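Local coordinates for protein xylulose kinase (Escherichia coli, PDB 2ITM) that catalyses the ATP-dependent phosphorylation of D-xylulose to D-xylulose 5-phosphate, and less efficiently that of 1-deoxy-D-xylulose, as a homodimeric FGGY-family sugar kinase, at residues R182-V187 with P200-G205; Q318-S323 with P358-R363. All blocks are in the same frame, centred on the assembly; numbering follows the deposited sequence.

Interaction 1 of 2, residues R182-V187 with P200-G205; sequences RDWSDV and PALYEG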
loop_
_atom_site.group_PDB
_atom_site.type_symbol
_atom_site.label_atom_id
_atom_site.label_comp_id
_atom_site.label_asym_id
_atom_site.label_seq_id
_atom_site.Cartn_x
_atom_site.Cartn_y
_atom_site.Cartn_z
ATOM N N ARG A 182 -45.321 -13.137 5.083
ATOM C CA ARG A 182 -44.842 -14.473 5.409
ATOM C C ARG A 182 -45.433 -15.519 4.473
ATOM O O ARG A 182 -45.806 -16.603 4.886
ATOM C CB ARG A 182 -45.104 -14.810 6.857
ATOM C CG ARG A 182 -44.658 -13.720 7.832
ATOM C CD ARG A 182 -44.865 -14.021 9.294
ATOM N NE ARG A 182 -43.803 -14.837 9.858
ATOM C CZ ARG A 182 -42.623 -14.390 10.239
ATOM N NH1 ARG A 182 -42.300 -13.103 10.118
ATOM N NH2 ARG A 182 -41.735 -15.229 10.728
ATOM N N ASP A 183 -45.500 -15.170 3.197
ATOM C CA ASP A 183 -46.071 -16.037 2.175
ATOM C C ASP A 183 -45.466 -15.689 0.814
ATOM O O ASP A 183 -45.003 -14.584 0.608
ATOM C CB ASP A 183 -47.598 -15.891 2.159
ATOM C CG ASP A 183 -48.272 -16.821 1.181
ATOM O OD1 ASP A 183 -47.726 -17.896 0.889
ATOM O OD2 ASP A 183 -49.355 -16.551 0.651
ATOM N N TRP A 184 -45.473 -16.648 -0.101
ATOM C CA TRP A 184 -44.948 -16.428 -1.433
ATOM C C TRP A 184 -45.616 -15.238 -2.123
ATOM O O TRP A 184 -46.758 -14.914 -1.840
ATOM C CB TRP A 184 -45.057 -17.687 -2.298
ATOM C CG TRP A 184 -44.438 -18.953 -1.733
ATOM C CD1 TRP A 184 -45.098 -20.050 -1.318
ATOM C CD2 TRP A 184 -43.045 -19.249 -1.570
ATOM N NE1 TRP A 184 -44.223 -21.010 -0.886
ATOM C CE2 TRP A 184 -42.951 -20.541 -1.032
ATOM C CE3 TRP A 184 -41.866 -18.551 -1.826
ATOM C CZ2 TRP A 184 -41.742 -21.138 -0.741
ATOM C CZ3 TRP A 184 -40.670 -19.153 -1.536
ATOM C CH2 TRP A 184 -40.614 -20.428 -1.001
ATOM N N SER A 185 -44.866 -14.595 -3.009
ATOM C CA SER A 185 -45.347 -13.483 -3.812
ATOM C C SER A 185 -45.590 -13.890 -5.253
ATOM O O SER A 185 -44.656 -14.157 -5.994
ATOM C CB SER A 185 -44.350 -12.334 -3.777
ATOM O OG SER A 185 -44.519 -11.454 -4.872
ATOM N N ASP A 186 -46.856 -13.923 -5.638
ATOM C CA ASP A 186 -47.245 -14.358 -6.963
ATOM C C ASP A 186 -46.560 -13.508 -8.023
ATOM O O ASP A 186 -46.132 -14.005 -9.056
ATOM C CB ASP A 186 -48.766 -14.304 -7.116
ATOM C CG ASP A 186 -49.474 -15.463 -6.429
ATOM O OD1 ASP A 186 -48.810 -16.438 -6.056
ATOM O OD2 ASP A 186 -50.699 -15.483 -6.231
ATOM N N VAL A 187 -46.444 -12.225 -7.735
ATOM C CA VAL A 187 -45.769 -11.280 -8.606
ATOM C C VAL A 187 -44.321 -11.675 -8.863
ATOM O O VAL A 187 -43.867 -11.709 -9.976
ATOM C CB VAL A 187 -45.779 -9.858 -8.002
ATOM C CG1 VAL A 187 -45.046 -8.909 -8.867
ATOM C CG2 VAL A 187 -47.206 -9.414 -7.794
ATOM N N PRO A 200 -41.627 -25.207 -2.118
ATOM C CA PRO A 200 -41.991 -25.936 -0.909
ATOM C C PRO A 200 -43.095 -25.242 -0.127
ATOM O O PRO A 200 -43.316 -24.061 -0.292
ATOM C CB PRO A 200 -40.689 -25.927 -0.106
ATOM C CG PRO A 200 -40.040 -24.698 -0.493
ATOM C CD PRO A 200 -40.345 -24.513 -1.943
ATOM N N ALA A 201 -43.771 -26.000 0.717
ATOM C CA ALA A 201 -44.609 -25.452 1.772
ATOM C C ALA A 201 -43.831 -24.646 2.806
ATOM O O ALA A 201 -42.721 -24.979 3.150
ATOM C CB ALA A 201 -45.391 -26.561 2.430
ATOM N N LEU A 202 -44.431 -23.559 3.266
ATOM C CA LEU A 202 -43.783 -22.655 4.199
ATOM C C LEU A 202 -44.225 -22.909 5.628
ATOM O O LEU A 202 -45.395 -23.108 5.874
ATOM C CB LEU A 202 -44.049 -21.211 3.823
ATOM C CG LEU A 202 -43.488 -20.720 2.493
ATOM C CD1 LEU A 202 -44.172 -19.455 2.039
ATOM C CD2 LEU A 202 -41.992 -20.530 2.570
ATOM N N TYR A 203 -43.269 -22.887 6.522
ATOM C CA TYR A 203 -43.552 -22.990 7.939
ATOM C C TYR A 203 -42.793 -21.916 8.701
ATOM O O TYR A 203 -41.910 -21.281 8.161
ATOM C CB TYR A 203 -43.156 -24.366 8.462
ATOM C CG TYR A 203 -43.955 -25.524 7.926
ATOM C CD1 TYR A 203 -43.852 -25.912 6.608
ATOM C CD2 TYR A 203 -44.805 -26.238 8.744
ATOM C CE1 TYR A 203 -44.577 -26.979 6.120
ATOM C CE2 TYR A 203 -45.527 -27.301 8.273
ATOM C CZ TYR A 203 -45.416 -27.672 6.959
ATOM O OH TYR A 203 -46.142 -28.731 6.491
ATOM N N GLU A 204 -43.134 -21.731 9.964
ATOM C CA GLU A 204 -42.248 -21.051 10.898
ATOM C C GLU A 204 -41.168 -21.989 11.410
ATOM O O GLU A 204 -41.350 -23.187 11.425
ATOM C CB GLU A 204 -43.039 -20.443 12.046
ATOM C CG GLU A 204 -44.159 -19.520 11.619
ATOM C CD GLU A 204 -43.673 -18.190 11.086
ATOM O OE1 GLU A 204 -42.513 -17.846 11.298
ATOM O OE2 GLU A 204 -44.465 -17.488 10.455
ATOM N N GLY A 205 -40.034 -21.433 11.799
ATOM C CA GLY A 205 -38.868 -22.218 12.159
ATOM C C GLY A 205 -39.132 -23.310 13.169
ATOM O O GLY A 205 -38.532 -24.367 13.102
#
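Leu-202 lies against one face of the Trp-184 indole. Leu-202 CD1 sits 3.4 Å from the centroid of the five-membered ring of Trp-184, 14° off the ring normal, a CH-pi contact. CD2 of Leu-202 reaches the six-membered ring, 3.4 Å from Trp-184 CZ2. Pro-200 meets the indole at its rim. Its ring carbon CD packs on Trp-184 CZ2, and its carbonyl O takes a weak, bent bond from Trp-184 NE1 at 3.2 Å. This is the tightly packed part. Arg-182 NE donates to Glu-204 OE2, and Arg-182 NH2 donates to Glu-204 OE1, each at 2.8 Å, a salt bridge. The Arg-182 chain bends at chi3 (82°), which sets NE toward Glu-204. Arg-182 grips the carboxylate side-on; the guanidinium and carboxylate planes are 17° apart, and both oxygens use their syn lone pairs. An alanine at Arg-182 would probably leave the Glu-204 carboxylate without its paired charge and free to turn. The looser side is at partly exposed Asp-183. Its OD1 skirts Leu-202 CD1, and its main partner is Arg-196, with which OD1 forms a salt bridge. Arg-182 NH1 donates a hydrogen bond to Arg-284 O, and the guanidinium makes a cation-pi contact with Trp-285. Strand 183-184 pairs antiparallel with 177-178, with a G1 beta bulge at Arg-182 and Asp-183, while strand 201-203 runs parallel to 165-167 and Leu-202 packs on Met-168 and Ala-171 of helix 168-172.

Interaction 2 of 2, residues Q318-S323 with P358-R363; sequences QQADES and PNELAR
Glu-360 reaches from the first turn of its helix to the backbone of Asp-321. Its OE1 accepts from Asp-321 N at 2.8 Å. The bond is almost straight, 172° at the hydrogen, and the N-H meets the oxygen nearly along its C-O axis. The Glu-360 chain bends at chi2 (63°), which swings CD out of the extended path. Glu-360 OE1 also accepts a hydrogen bond from a water 2.6 Å away. That water also donates to Gln-319 O, so it bridges the loop carbonyl and the helix carboxylate. The other oxygen, Glu-360 OE2, accepts from Gly-357 N, just before the helix. The carboxylate thus links the loop to the helix start. Next to it, Ala-320 packs its methyl on the aliphatic part of Arg-363. Ala-320 CB is 3.5 Å from Arg-363 CG, and the same methyl lies at the edge of the guanidinium, near its plane. The Arg-363 guanidinium and the Glu-322 carboxylate have planes 29° apart, and the side chains cross obliquely. Glu-322 OE1 lies 4.0 Å from Arg-363 NH2, a long ion pair; the oxygen is well above the guanidinium plane, so no N-H is directed to it. The stronger partner of Arg-363 is Glu-367, which forms a salt bridge with NH1. At the other end, Gln-319 CB rests near Asn-359 ND2. Asp-321 turns its own carboxylate back to the loop. Asp-321 OD1 accepts from Ser-323 N at 2.7 Å and from Ser-323 OG, both from the same face of its plane. The Ser-323 N bond closes an Asx turn. The arrangement is a surface loop, between helix 310-316 and strand 328-333, held against the N-terminal turns of helix 358-381 in the C-terminal FGGY domain.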
loop_
_atom_site.group_PDB
_atom_site.type_symbol
_atom_site.label_atom_id
_atom_site.label_comp_id
_atom_site.label_asym_id
_atom_site.label_seq_id
_atom_site.Cartn_x
_atom_site.Cartn_y
_atom_site.Cartn_z
ATOM N N GLN A 318 -0.759 -0.216 22.400
ATOM C CA GLN A 318 -0.806 0.632 23.575
ATOM C C GLN A 318 0.513 1.345 23.801
ATOM O O GLN A 318 0.573 2.362 24.470
ATOM C CB GLN A 318 -1.183 -0.189 24.793
ATOM C CG GLN A 318 -2.624 -0.598 24.807
ATOM C CD GLN A 318 -2.912 -1.634 25.856
ATOM O OE1 GLN A 318 -2.185 -2.613 25.980
ATOM N NE2 GLN A 318 -3.975 -1.424 26.615
ATOM N N GLN A 319 1.572 0.805 23.217
ATOM C CA GLN A 319 2.841 1.505 23.137
ATOM C C GLN A 319 2.885 2.507 21.990
ATOM O O GLN A 319 3.927 3.064 21.713
ATOM C CB GLN A 319 4.007 0.496 23.012
ATOM C CG GLN A 319 4.171 -0.428 24.216
ATOM C CD GLN A 319 3.583 0.145 25.501
ATOM O OE1 GLN A 319 4.140 1.072 26.084
ATOM N NE2 GLN A 319 2.447 -0.398 25.943
ATOM N N ALA A 320 1.749 2.740 21.368
ATOM C CA ALA A 320 1.704 3.689 20.276
ATOM C C ALA A 320 2.088 5.101 20.720
ATOM O O ALA A 320 1.633 5.592 21.744
ATOM C CB ALA A 320 0.357 3.676 19.618
ATOM N N ASP A 321 2.940 5.744 19.917
ATOM C CA ASP A 321 3.434 7.090 20.172
ATOM C C ASP A 321 2.336 8.145 20.103
ATOM O O ASP A 321 1.853 8.491 19.035
ATOM C CB ASP A 321 4.563 7.412 19.198
ATOM C CG ASP A 321 5.188 8.758 19.451
ATOM O OD1 ASP A 321 4.525 9.618 20.056
ATOM O OD2 ASP A 321 6.336 9.048 19.078
ATOM N N GLU A 322 1.946 8.654 21.259
ATOM C CA GLU A 322 0.844 9.596 21.347
ATOM C C GLU A 322 1.042 10.845 20.497
ATOM O O GLU A 322 0.081 11.486 20.099
ATOM C CB GLU A 322 0.610 9.993 22.788
ATOM C CG GLU A 322 0.121 8.862 23.668
ATOM C CD GLU A 322 -1.333 8.484 23.406
ATOM O OE1 GLU A 322 -1.656 8.094 22.275
ATOM O OE2 GLU A 322 -2.147 8.581 24.341
ATOM N N SER A 323 2.287 11.199 20.225
ATOM C CA SER A 323 2.584 12.492 19.627
ATOM C C SER A 323 2.659 12.364 18.113
ATOM O O SER A 323 2.512 13.342 17.388
ATOM C CB SER A 323 3.909 13.035 20.159
ATOM O OG SER A 323 4.999 12.372 19.555
ATOM N N PRO A 358 5.594 -0.367 13.986
ATOM C CA PRO A 358 4.589 -1.418 14.109
ATOM C C PRO A 358 3.559 -1.158 15.196
ATOM O O PRO A 358 2.430 -1.577 15.064
ATOM C CB PRO A 358 5.420 -2.636 14.466
ATOM C CG PRO A 358 6.728 -2.358 13.903
ATOM C CD PRO A 358 6.957 -0.907 14.066
ATOM N N ASN A 359 3.961 -0.471 16.250
ATOM C CA ASN A 359 3.049 -0.076 17.312
ATOM C C ASN A 359 1.939 0.860 16.784
ATOM O O ASN A 359 0.767 0.674 17.058
ATOM C CB ASN A 359 3.815 0.643 18.417
ATOM C CG ASN A 359 4.860 -0.230 19.081
ATOM O OD1 ASN A 359 4.754 -1.441 19.101
ATOM N ND2 ASN A 359 5.871 0.404 19.640
ATOM N N GLU A 360 2.359 1.860 16.030
ATOM C CA GLU A 360 1.460 2.797 15.388
ATOM C C GLU A 360 0.555 2.071 14.409
ATOM O O GLU A 360 -0.655 2.240 14.422
ATOM C CB GLU A 360 2.265 3.868 14.665
ATOM C CG GLU A 360 3.002 4.841 15.573
ATOM C CD GLU A 360 4.060 4.188 16.443
ATOM O OE1 GLU A 360 4.076 4.465 17.642
ATOM O OE2 GLU A 360 4.869 3.418 15.938
ATOM N N LEU A 361 1.166 1.246 13.572
ATOM C CA LEU A 361 0.441 0.474 12.586
ATOM C C LEU A 361 -0.643 -0.352 13.246
ATOM O O LEU A 361 -1.759 -0.423 12.770
ATOM C CB LEU A 361 1.398 -0.419 11.815
ATOM C CG LEU A 361 1.762 0.144 10.453
ATOM C CD1 LEU A 361 1.857 1.628 10.509
ATOM C CD2 LEU A 361 3.026 -0.472 9.880
ATOM N N ALA A 362 -0.295 -0.970 14.360
ATOM C CA ALA A 362 -1.200 -1.860 15.049
ATOM C C ALA A 362 -2.360 -1.092 15.647
ATOM O O ALA A 362 -3.490 -1.524 15.581
ATOM C CB ALA A 362 -0.468 -2.626 16.119
ATOM N N ARG A 363 -2.061 0.050 16.234
ATOM C CA ARG A 363 -3.095 0.986 16.612
ATOM C C ARG A 363 -4.026 1.397 15.479
ATOM O O ARG A 363 -5.224 1.466 15.667
ATOM C CB ARG A 363 -2.489 2.217 17.243
ATOM C CG ARG A 363 -2.790 2.322 18.689
ATOM C CD ARG A 363 -3.927 3.210 19.033
ATOM N NE ARG A 363 -3.641 3.827 20.316
ATOM C CZ ARG A 363 -4.510 4.488 21.053
ATOM N NH1 ARG A 363 -5.757 4.633 20.649
ATOM N NH2 ARG A 363 -4.124 5.008 22.189
HETATM O O HOH W 1 5.457 4.003 19.781
#

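In the fold
Interactions 1 and 2 lie on opposite sides of the chain's centre, their centres about 53 Å apart and their nearest atoms about 40 Å apart. They share no element. Interaction 1 belongs to the N-terminal FGGY domain and interaction 2 to the C-terminal one. Interaction 1 is partly buried and joins two short strand segments. Its chemistry mixes apolar packing on an aromatic face with a close, two-bond salt bridge. Interaction 2 is a surface contact of a loop with a helix. It relies on one carboxylate-to-backbone bond and a water bridge, and its ion pair is long. Pro-358 and Leu-361 of its helix segment pack on Lys-303 and Leu-304 of the second subunit.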